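Local coordinates for cell wall surface anchor family protein (PDB 4OQ1) that is an ancillary pilin that probably attaches the pneumococcal pilus to the cell wall and includes CnaB-type domains, at residues G286-V291 / T317-E322; F220-P225 / Y229-L234; V260-V265 / V336-G341. The protein carries 3 engineered substitutions. All coordinates share one frame; numbering follows the deposited sequence.

Contact 1 of 3, residues G286-V291 / T317-E322; sequences GHYTPV and TYYLWE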
loop_
_atom_site.group_PDB
_atom_site.type_symbol
_atom_site.label_atom_id
_atom_site.label_comp_id
_atom_site.label_asym_id
_atom_site.label_seq_id
_atom_site.Cartn_x
_atom_site.Cartn_y
_atom_site.Cartn_z
ATOM N N GLY A 286 26.703 0.921 3.347
ATOM C CA GLY A 286 27.785 0.810 4.286
ATOM C C GLY A 286 27.861 -0.476 5.038
ATOM O O GLY A 286 28.752 -0.656 5.840
ATOM N N HIS A 287 26.942 -1.406 4.815
ATOM C CA HIS A 287 27.149 -2.691 5.393
ATOM C C HIS A 287 26.979 -3.853 4.420
ATOM O O HIS A 287 26.371 -3.736 3.398
ATOM C CB HIS A 287 26.352 -2.950 6.656
ATOM C CG HIS A 287 24.909 -2.586 6.575
ATOM N ND1 HIS A 287 23.965 -3.440 6.073
ATOM C CD2 HIS A 287 24.238 -1.498 7.024
ATOM C CE1 HIS A 287 22.776 -2.882 6.162
ATOM N NE2 HIS A 287 22.915 -1.703 6.735
ATOM N N TYR A 288 27.555 -4.969 4.803
ATOM C CA TYR A 288 27.458 -6.168 3.986
ATOM C C TYR A 288 26.231 -6.911 4.274
ATOM O O TYR A 288 25.858 -7.203 5.426
ATOM C CB TYR A 288 28.702 -7.068 4.153
ATOM C CG TYR A 288 30.034 -6.466 3.767
ATOM C CD1 TYR A 288 30.394 -6.353 2.448
ATOM C CD2 TYR A 288 30.992 -6.123 4.736
ATOM C CE1 TYR A 288 31.597 -5.874 2.023
ATOM C CE2 TYR A 288 32.162 -5.551 4.343
ATOM C CZ TYR A 288 32.508 -5.442 3.023
ATOM O OH TYR A 288 33.709 -4.964 2.620
ATOM N N THR A 289 25.557 -7.292 3.198
ATOM C CA THR A 289 24.351 -8.118 3.395
ATOM C C THR A 289 24.361 -9.372 2.538
ATOM O O THR A 289 24.801 -9.359 1.393
ATOM C CB THR A 289 23.059 -7.315 3.092
ATOM O OG1 THR A 289 22.914 -7.149 1.692
ATOM C CG2 THR A 289 23.078 -5.979 3.676
ATOM N N PRO A 290 23.895 -10.488 3.076
ATOM C CA PRO A 290 23.983 -11.755 2.385
ATOM C C PRO A 290 23.224 -11.869 1.060
ATOM O O PRO A 290 22.113 -11.365 0.890
ATOM C CB PRO A 290 23.395 -12.728 3.385
ATOM C CG PRO A 290 23.828 -12.180 4.700
ATOM C CD PRO A 290 23.995 -10.686 4.527
ATOM N N VAL A 291 23.854 -12.526 0.099
ATOM C CA VAL A 291 23.156 -12.836 -1.168
ATOM C C VAL A 291 22.293 -14.049 -0.884
ATOM O O VAL A 291 22.715 -14.954 -0.204
ATOM C CB VAL A 291 24.164 -13.125 -2.296
ATOM C CG1 VAL A 291 23.487 -13.764 -3.502
ATOM C CG2 VAL A 291 24.810 -11.849 -2.739
ATOM N N THR A 317 28.513 -5.879 -8.276
ATOM C CA THR A 317 29.721 -6.076 -7.480
ATOM C C THR A 317 29.384 -6.834 -6.195
ATOM O O THR A 317 28.354 -6.541 -5.538
ATOM C CB THR A 317 30.315 -4.724 -7.181
ATOM O OG1 THR A 317 30.763 -4.186 -8.425
ATOM C CG2 THR A 317 31.481 -4.814 -6.158
ATOM N N TYR A 318 30.192 -7.860 -5.886
ATOM C CA TYR A 318 29.990 -8.671 -4.785
ATOM C C TYR A 318 31.299 -8.870 -3.984
ATOM O O TYR A 318 32.363 -8.417 -4.404
ATOM C CB TYR A 318 29.499 -10.018 -5.219
ATOM C CG TYR A 318 28.206 -10.005 -5.971
ATOM C CD1 TYR A 318 27.023 -10.118 -5.324
ATOM C CD2 TYR A 318 28.193 -9.825 -7.313
ATOM C CE1 TYR A 318 25.835 -10.053 -5.982
ATOM C CE2 TYR A 318 27.004 -9.819 -8.029
ATOM C CZ TYR A 318 25.829 -9.937 -7.349
ATOM O OH TYR A 318 24.639 -9.994 -7.953
ATOM N N TYR A 319 31.194 -9.586 -2.889
ATOM C CA TYR A 319 32.282 -9.813 -1.917
ATOM C C TYR A 319 32.235 -11.218 -1.306
ATOM O O TYR A 319 31.171 -11.682 -0.847
ATOM C CB TYR A 319 32.316 -8.775 -0.807
ATOM C CG TYR A 319 32.261 -7.338 -1.242
ATOM C CD1 TYR A 319 33.384 -6.597 -1.420
ATOM C CD2 TYR A 319 31.012 -6.741 -1.509
ATOM C CE1 TYR A 319 33.290 -5.302 -1.877
ATOM C CE2 TYR A 319 30.922 -5.474 -1.986
ATOM C CZ TYR A 319 32.046 -4.758 -2.121
ATOM O OH TYR A 319 31.903 -3.509 -2.581
ATOM N N LEU A 320 33.417 -11.862 -1.235
ATOM C CA LEU A 320 33.590 -13.100 -0.544
ATOM C C LEU A 320 34.024 -12.695 0.871
ATOM O O LEU A 320 35.171 -12.226 1.032
ATOM C CB LEU A 320 34.693 -13.995 -1.131
ATOM C CG LEU A 320 34.422 -14.473 -2.601
ATOM C CD1 LEU A 320 35.549 -15.380 -3.069
ATOM C CD2 LEU A 320 33.160 -15.268 -2.637
ATOM N N TRP A 321 33.096 -12.810 1.800
ATOM C CA TRP A 321 33.354 -12.509 3.236
ATOM C C TRP A 321 33.864 -13.775 3.847
ATOM O O TRP A 321 33.117 -14.798 3.881
ATOM C CB TRP A 321 32.074 -12.049 3.957
ATOM C CG TRP A 321 32.211 -11.915 5.461
ATOM C CD1 TRP A 321 32.019 -12.873 6.375
ATOM C CD2 TRP A 321 32.594 -10.752 6.171
ATOM N NE1 TRP A 321 32.293 -12.385 7.660
ATOM C CE2 TRP A 321 32.572 -11.058 7.542
ATOM C CE3 TRP A 321 32.880 -9.461 5.796
ATOM C CZ2 TRP A 321 32.944 -10.123 8.533
ATOM C CZ3 TRP A 321 33.200 -8.528 6.796
ATOM C CH2 TRP A 321 33.245 -8.869 8.108
ATOM N N GLU A 322 35.106 -13.761 4.311
ATOM C CA GLU A 322 35.757 -15.039 4.816
ATOM C C GLU A 322 35.241 -15.412 6.175
ATOM O O GLU A 322 35.348 -14.615 7.145
ATOM C CB GLU A 322 37.286 -14.970 4.872
ATOM C CG GLU A 322 37.901 -16.347 5.221
ATOM C CD GLU A 322 39.424 -16.323 5.177
ATOM O OE1 GLU A 322 40.006 -15.327 5.648
ATOM O OE2 GLU A 322 40.000 -17.287 4.666
#
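Tyr288 and Tyr319 lie 8.4 Å apart, CA to CA, where the short runs 288-291 and 318-321 are turned 110° against each other, and strand 277-284 pairs with both in one antiparallel sheet of a CnaB (prealbumin-like) domain. Reaching across this intervening strand, three aromatic side chains form a cluster. Tyr288 drives the CE1 corner of its ring down onto one face of Tyr319, with CE1 3.6 Å from Tyr319 CG and displaced toward the rim rather than over the ring centre. The planes stand at 72°, a T-shaped (edge-to-face) pair with centroids 5.2 Å apart. On its CD2 side the same ring meets the six-membered ring of Trp321 obliquely, Tyr288 CD2 lying 3.9 Å from Trp321 CZ3. The indole gets there because its CG is anti to the backbone N (chi1 172°). Pro335 touches both Tyr288 and Trp321 and so adjoins the cluster. The buried remainder of the contact is aliphatic on aromatic: Tyr318, whose hydroxyl is hydrogen-bonded to the carbonyl O of Glu314, presents its ring edge to Val291, and Val291 CG2 rests near the ring plane 3.8 Å from Tyr318 CD1.

Contact 2 of 3, residues F220-P225 / Y229-L234; sequences FKEVEP and YAVTTL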
loop_
_atom_site.group_PDB
_atom_site.type_symbol
_atom_site.label_atom_id
_atom_site.label_comp_id
_atom_site.label_asym_id
_atom_site.label_seq_id
_atom_site.Cartn_x
_atom_site.Cartn_y
_atom_site.Cartn_z
ATOM N N PHE A 220 5.647 7.620 -4.336
ATOM C CA PHE A 220 5.699 6.186 -4.238
ATOM C C PHE A 220 7.196 5.751 -4.133
ATOM O O PHE A 220 7.980 6.071 -5.019
ATOM C CB PHE A 220 5.043 5.534 -5.449
ATOM C CG PHE A 220 3.588 5.538 -5.443
ATOM C CD1 PHE A 220 2.885 4.417 -5.047
ATOM C CD2 PHE A 220 2.871 6.597 -6.013
ATOM C CE1 PHE A 220 1.495 4.401 -5.095
ATOM C CE2 PHE A 220 1.479 6.557 -6.083
ATOM C CZ PHE A 220 0.804 5.469 -5.609
ATOM N N LYS A 221 7.578 5.107 -3.018
ATOM C CA LYS A 221 8.926 4.668 -2.797
ATOM C C LYS A 221 9.095 3.221 -2.981
ATOM O O LYS A 221 8.367 2.437 -2.394
ATOM C CB LYS A 221 9.394 5.025 -1.374
ATOM C CG LYS A 221 9.032 6.397 -0.913
ATOM C CD LYS A 221 9.515 6.604 0.517
ATOM C CE LYS A 221 11.016 6.617 0.688
ATOM N NZ LYS A 221 11.520 7.869 0.066
ATOM N N GLU A 222 10.047 2.830 -3.830
ATOM C CA GLU A 222 10.194 1.396 -4.196
ATOM C C GLU A 222 11.006 0.607 -3.156
ATOM O O GLU A 222 12.170 0.261 -3.383
ATOM C CB GLU A 222 10.818 1.247 -5.577
ATOM C CG GLU A 222 10.800 -0.161 -6.068
ATOM C CD GLU A 222 11.127 -0.291 -7.566
ATOM O OE1 GLU A 222 11.218 0.714 -8.260
ATOM O OE2 GLU A 222 11.365 -1.444 -7.985
ATOM N N VAL A 223 10.376 0.293 -2.044
ATOM C CA VAL A 223 11.021 -0.326 -0.915
ATOM C C VAL A 223 11.313 -1.783 -1.114
ATOM O O VAL A 223 12.234 -2.277 -0.489
ATOM C CB VAL A 223 10.198 -0.139 0.409
ATOM C CG1 VAL A 223 10.238 1.322 0.782
ATOM C CG2 VAL A 223 8.781 -0.736 0.282
ATOM N N GLU A 224 10.555 -2.467 -1.992
ATOM C CA GLU A 224 10.747 -3.872 -2.256
ATOM C C GLU A 224 10.792 -4.248 -3.770
ATOM O O GLU A 224 9.863 -4.834 -4.283
ATOM C CB GLU A 224 9.678 -4.652 -1.566
ATOM C CG GLU A 224 10.097 -5.998 -1.065
ATOM C CD GLU A 224 8.932 -6.650 -0.319
ATOM O OE1 GLU A 224 8.271 -5.926 0.446
ATOM O OE2 GLU A 224 8.674 -7.876 -0.500
ATOM N N PRO A 225 11.945 -3.979 -4.436
ATOM C CA PRO A 225 12.184 -4.403 -5.831
ATOM C C PRO A 225 12.159 -5.909 -5.956
ATOM O O PRO A 225 12.363 -6.626 -5.000
ATOM C CB PRO A 225 13.553 -3.845 -6.170
ATOM C CG PRO A 225 14.166 -3.438 -4.926
ATOM C CD PRO A 225 13.099 -3.257 -3.888
ATOM N N TYR A 229 15.651 -7.275 -11.107
ATOM C CA TYR A 229 15.238 -5.970 -11.666
ATOM C C TYR A 229 15.663 -4.846 -10.709
ATOM O O TYR A 229 15.136 -4.770 -9.586
ATOM C CB TYR A 229 13.728 -5.978 -11.846
ATOM C CG TYR A 229 13.229 -6.999 -12.848
ATOM C CD1 TYR A 229 12.957 -8.287 -12.460
ATOM C CD2 TYR A 229 13.044 -6.666 -14.159
ATOM C CE1 TYR A 229 12.439 -9.233 -13.328
ATOM C CE2 TYR A 229 12.580 -7.616 -15.063
ATOM C CZ TYR A 229 12.282 -8.905 -14.626
ATOM O OH TYR A 229 11.807 -9.832 -15.554
ATOM N N ALA A 230 16.640 -4.054 -11.155
ATOM C CA ALA A 230 17.238 -2.962 -10.401
ATOM C C ALA A 230 16.375 -1.661 -10.479
ATOM O O ALA A 230 15.835 -1.256 -11.537
ATOM C CB ALA A 230 18.606 -2.659 -10.956
ATOM N N VAL A 231 16.256 -1.062 -9.322
ATOM C CA VAL A 231 15.637 0.215 -9.157
ATOM C C VAL A 231 16.376 1.292 -9.905
ATOM O O VAL A 231 17.533 1.562 -9.625
ATOM C CB VAL A 231 15.596 0.621 -7.662
ATOM C CG1 VAL A 231 15.100 2.048 -7.509
ATOM C CG2 VAL A 231 14.716 -0.344 -6.854
ATOM N N THR A 232 15.669 1.987 -10.768
ATOM C CA THR A 232 16.211 3.182 -11.414
ATOM C C THR A 232 16.064 4.483 -10.560
ATOM O O THR A 232 16.972 5.296 -10.443
ATOM C CB THR A 232 15.474 3.359 -12.743
ATOM O OG1 THR A 232 15.911 2.318 -13.621
ATOM C CG2 THR A 232 15.764 4.701 -13.340
ATOM N N THR A 233 14.881 4.658 -9.988
ATOM C CA THR A 233 14.538 5.828 -9.174
ATOM C C THR A 233 13.790 5.328 -7.962
ATOM O O THR A 233 12.705 4.748 -8.095
ATOM C CB THR A 233 13.570 6.766 -9.952
ATOM O OG1 THR A 233 12.675 5.964 -10.763
ATOM C CG2 THR A 233 14.356 7.782 -10.856
ATOM N N LEU A 234 14.301 5.530 -6.775
ATOM C CA LEU A 234 13.552 5.035 -5.616
ATOM C C LEU A 234 12.117 5.662 -5.423
ATOM O O LEU A 234 11.105 4.999 -5.125
ATOM C CB LEU A 234 14.351 5.324 -4.372
ATOM C CG LEU A 234 13.842 4.497 -3.200
ATOM C CD1 LEU A 234 14.114 3.059 -3.478
ATOM C CD2 LEU A 234 14.548 4.910 -1.901
HETATM O O HOH W 1 12.695 2.136 -10.584
#
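Glu222, whose side chain reaches Val231 and whose backbone binds Leu234, probably corresponds to the E-box glutamate that, in many CnaB domains of Gram-positive pilins, sits beside an isopeptide-forming lysine and asparagine. Its surroundings are consistent with this, since the side chain touches Lys155 and its OE2 lies close to Asn252 OD1. The backbone link comes first: Glu222 N donates to Leu234 O at 2.7 Å with an N-H...O angle of 156°. A CA-H...O contact to the same oxygen from Lys221 CA at 3.2 Å supplements that bond. Leu234 also folds its CD1 to within 3.4 Å of Glu222 O.

In the fold, strand 216-224 belongs to one sheet of the CnaB sandwich and strand 229-231 forms the edge of another. Leu234 directly precedes strand 235-240, the sheet partner of 216-224, so its bond to Glu222 adjoins that ladder, whereas the Val231 contacts reach the edge strand of the other sheet. Strand 216-224 is irregular here. Glu222 is the centre of an inverse gamma turn with a weak Val223 N to Lys221 O bond, and Val223 and Glu224 together face Gly167 in a classic beta bulge.

With its CG anti to the backbone N (chi1 -172°) and the chain extended beyond, Glu222 sends its carboxylate against the Val231 side chain, which comes from the opposite direction; Glu222 CD is 3.7 Å from Val231 CG2. A water ties the carboxylate to the loop, donating to Glu222 OE1 at 3.1 Å and accepting from Thr232 N at 3.0 Å. Lys221 turns its amino group to a salt bridge with Asp235, just past the segment. The same valine methyl also meets Pro225, whose CG packs 3.7 Å from Val231 CG2.

Contact 3 of 3, residues V260-V265 / V336-G341; sequences VDFMKV and VSFTIG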
loop_
_atom_site.group_PDB
_atom_site.type_symbol
_atom_site.label_atom_id
_atom_site.label_comp_id
_atom_site.label_asym_id
_atom_site.label_seq_id
_atom_site.Cartn_x
_atom_site.Cartn_y
_atom_site.Cartn_z
ATOM N N VAL A 260 31.045 -17.012 -11.766
ATOM C CA VAL A 260 32.462 -16.786 -11.487
ATOM C C VAL A 260 33.015 -18.052 -10.867
ATOM O O VAL A 260 32.424 -18.643 -9.989
ATOM C CB VAL A 260 32.758 -15.596 -10.562
ATOM C CG1 VAL A 260 34.267 -15.349 -10.430
ATOM C CG2 VAL A 260 32.102 -14.362 -11.091
ATOM N N ASP A 261 34.164 -18.453 -11.367
ATOM C CA ASP A 261 34.886 -19.642 -10.862
ATOM C C ASP A 261 36.011 -19.133 -10.053
ATOM O O ASP A 261 36.732 -18.260 -10.492
ATOM C CB ASP A 261 35.487 -20.384 -12.023
ATOM C CG ASP A 261 34.463 -21.217 -12.753
ATOM O OD1 ASP A 261 33.675 -21.957 -12.098
ATOM O OD2 ASP A 261 34.440 -21.110 -14.001
ATOM N N PHE A 262 36.180 -19.724 -8.902
ATOM C CA PHE A 262 37.282 -19.406 -8.034
ATOM C C PHE A 262 38.193 -20.641 -7.745
ATOM O O PHE A 262 37.760 -21.817 -7.736
ATOM C CB PHE A 262 36.780 -18.849 -6.678
ATOM C CG PHE A 262 35.980 -17.580 -6.787
ATOM C CD1 PHE A 262 36.649 -16.345 -6.769
ATOM C CD2 PHE A 262 34.654 -17.648 -6.750
ATOM C CE1 PHE A 262 35.967 -15.190 -6.874
ATOM C CE2 PHE A 262 33.925 -16.460 -6.839
ATOM C CZ PHE A 262 34.605 -15.236 -6.926
ATOM N N MET A 263 39.429 -20.309 -7.383
ATOM C CA MET A 263 40.380 -21.311 -6.809
ATOM C C MET A 263 41.225 -20.725 -5.665
ATOM O O MET A 263 41.922 -19.663 -5.819
ATOM C CB MET A 263 41.311 -21.864 -7.893
ATOM C CG MET A 263 42.043 -23.096 -7.386
ATOM S SD MET A 263 43.373 -23.643 -8.483
ATOM C CE MET A 263 44.307 -24.572 -7.309
ATOM N N LYS A 264 41.125 -21.377 -4.511
ATOM C CA LYS A 264 41.813 -20.947 -3.305
ATOM C C LYS A 264 43.156 -21.648 -3.205
ATOM O O LYS A 264 43.228 -22.875 -3.131
ATOM C CB LYS A 264 40.967 -21.247 -2.067
ATOM C CG LYS A 264 41.576 -20.755 -0.764
ATOM C CD LYS A 264 41.487 -19.242 -0.650
ATOM C CE LYS A 264 42.062 -18.753 0.670
ATOM N NZ LYS A 264 43.550 -18.696 0.642
ATOM N N VAL A 265 44.219 -20.857 -3.212
ATOM C CA VAL A 265 45.569 -21.391 -3.203
ATOM C C VAL A 265 46.430 -20.750 -2.179
ATOM O O VAL A 265 46.088 -19.727 -1.623
ATOM C CB VAL A 265 46.352 -21.241 -4.509
ATOM C CG1 VAL A 265 45.613 -21.847 -5.666
ATOM C CG2 VAL A 265 46.654 -19.796 -4.818
ATOM N N VAL A 336 37.103 -10.489 -0.444
ATOM C CA VAL A 336 37.528 -10.452 -1.839
ATOM C C VAL A 336 36.402 -9.817 -2.726
ATOM O O VAL A 336 35.324 -10.372 -2.851
ATOM C CB VAL A 336 37.719 -11.851 -2.368
ATOM C CG1 VAL A 336 38.147 -11.802 -3.794
ATOM C CG2 VAL A 336 38.751 -12.582 -1.543
ATOM N N SER A 337 36.686 -8.687 -3.357
ATOM C CA SER A 337 35.728 -8.098 -4.244
ATOM C C SER A 337 35.765 -8.749 -5.634
ATOM O O SER A 337 36.828 -9.097 -6.157
ATOM C CB SER A 337 36.066 -6.600 -4.393
ATOM O OG SER A 337 34.993 -5.999 -5.161
ATOM N N PHE A 338 34.611 -8.913 -6.216
ATOM C CA PHE A 338 34.509 -9.386 -7.599
ATOM C C PHE A 338 33.295 -8.777 -8.222
ATOM O O PHE A 338 32.310 -8.508 -7.532
ATOM C CB PHE A 338 34.496 -10.919 -7.729
ATOM C CG PHE A 338 33.354 -11.619 -7.074
ATOM C CD1 PHE A 338 32.385 -12.211 -7.832
ATOM C CD2 PHE A 338 33.269 -11.747 -5.725
ATOM C CE1 PHE A 338 31.328 -12.819 -7.242
ATOM C CE2 PHE A 338 32.243 -12.368 -5.122
ATOM C CZ PHE A 338 31.265 -12.973 -5.879
ATOM N N THR A 339 33.335 -8.657 -9.558
ATOM C CA THR A 339 32.329 -7.913 -10.352
ATOM C C THR A 339 31.869 -8.873 -11.370
ATOM O O THR A 339 32.678 -9.542 -11.990
ATOM C CB THR A 339 32.951 -6.660 -10.997
ATOM O OG1 THR A 339 33.162 -5.739 -9.944
ATOM C CG2 THR A 339 31.935 -5.973 -11.964
ATOM N N ILE A 340 30.567 -9.058 -11.453
ATOM C CA ILE A 340 29.963 -9.839 -12.549
ATOM C C ILE A 340 29.464 -8.909 -13.666
ATOM O O ILE A 340 28.726 -7.985 -13.391
ATOM C CB ILE A 340 28.884 -10.688 -11.968
ATOM C CG1 ILE A 340 29.499 -11.480 -10.855
ATOM C CG2 ILE A 340 28.202 -11.531 -13.037
ATOM C CD1 ILE A 340 28.964 -12.845 -10.745
ATOM N N GLY A 341 29.820 -9.191 -14.923
ATOM C CA GLY A 341 29.561 -8.214 -16.000
ATOM C C GLY A 341 29.761 -8.832 -17.347
ATOM O O GLY A 341 30.213 -9.963 -17.444
#
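Phe262 meets Phe338 between strands 260-265 and 336-340, whose axes, over these short segments, pass 9.6 Å apart with their N-to-C directions at 153°, nearly antiparallel yet too far for backbone pairing. From CB, directed toward the facing strand, the Phe262 side chain leads into a ring whose body is packed by its own strand and by neighbours: Val260 CG1 sits 3.5 Å above the plane of the Phe262 ring, offset toward the rim, the Phe308 ring meets it with a nearly parallel plane, and Leu320 and Thr350 also touch the side chain.

The tip does the work across the contact. Phe262 CZ stands over the centre of the Phe338 ring, 3.7 Å above its plane, and is nearly equidistant from the six carbons, the closest being Phe338 CG at 3.8 Å. With the planes at 85° and the centroids 5.1 Å apart, this is a nearly ideal T-shaped pair in which Phe262 supplies the edge and Phe338 the face. Phe338 offers that face with its CG in the crowded position between the backbone N and the carbonyl carbon (chi1 62°).

Beside the rings, Val260 uses its other methyl. Val260 CG2 touches Ile340 CD1 at 3.5 Å and also approaches Phe338 CD1 at 3.9 Å, so a valine, an isoleucine and two phenylalanines make one apolar cluster. Val310, on strand 307-310, touches both Val260 and Phe338. Strand 260-266 also carries Lys264, whose NZ is covalently joined to Asn354 CG. Aromatic and aliphatic side chains interlocked between two facing sheets, with a Lys-Asn isopeptide cross-link along the same strand, form an arrangement found in many CnaB domains of Gram-positive pilins.

How the contacts relate
Contacts 1 and 3 share the C-terminal prealbumin-like domain, their centres 13 Å apart, whereas contact 2 belongs to the preceding one, its centre 20 Å from that of contact 1 and 28 Å from that of contact 3. Along the chain contact 2 closes first; contact 1 forms within the span of chain that runs between the two segments of contact 3. Strands 316-322 and 336-340 are sheet neighbours, joined by probable backbone hydrogen bonds from Tyr318 N to Phe338 O and from Leu320 N to Val336 O. One sheet thus carries the aromatic cluster of contact 1 and supplies one wall of the core in contact 3. Contact 2 does not touch either, consistent with an elongated pilin built from successive, separately folded CnaB units.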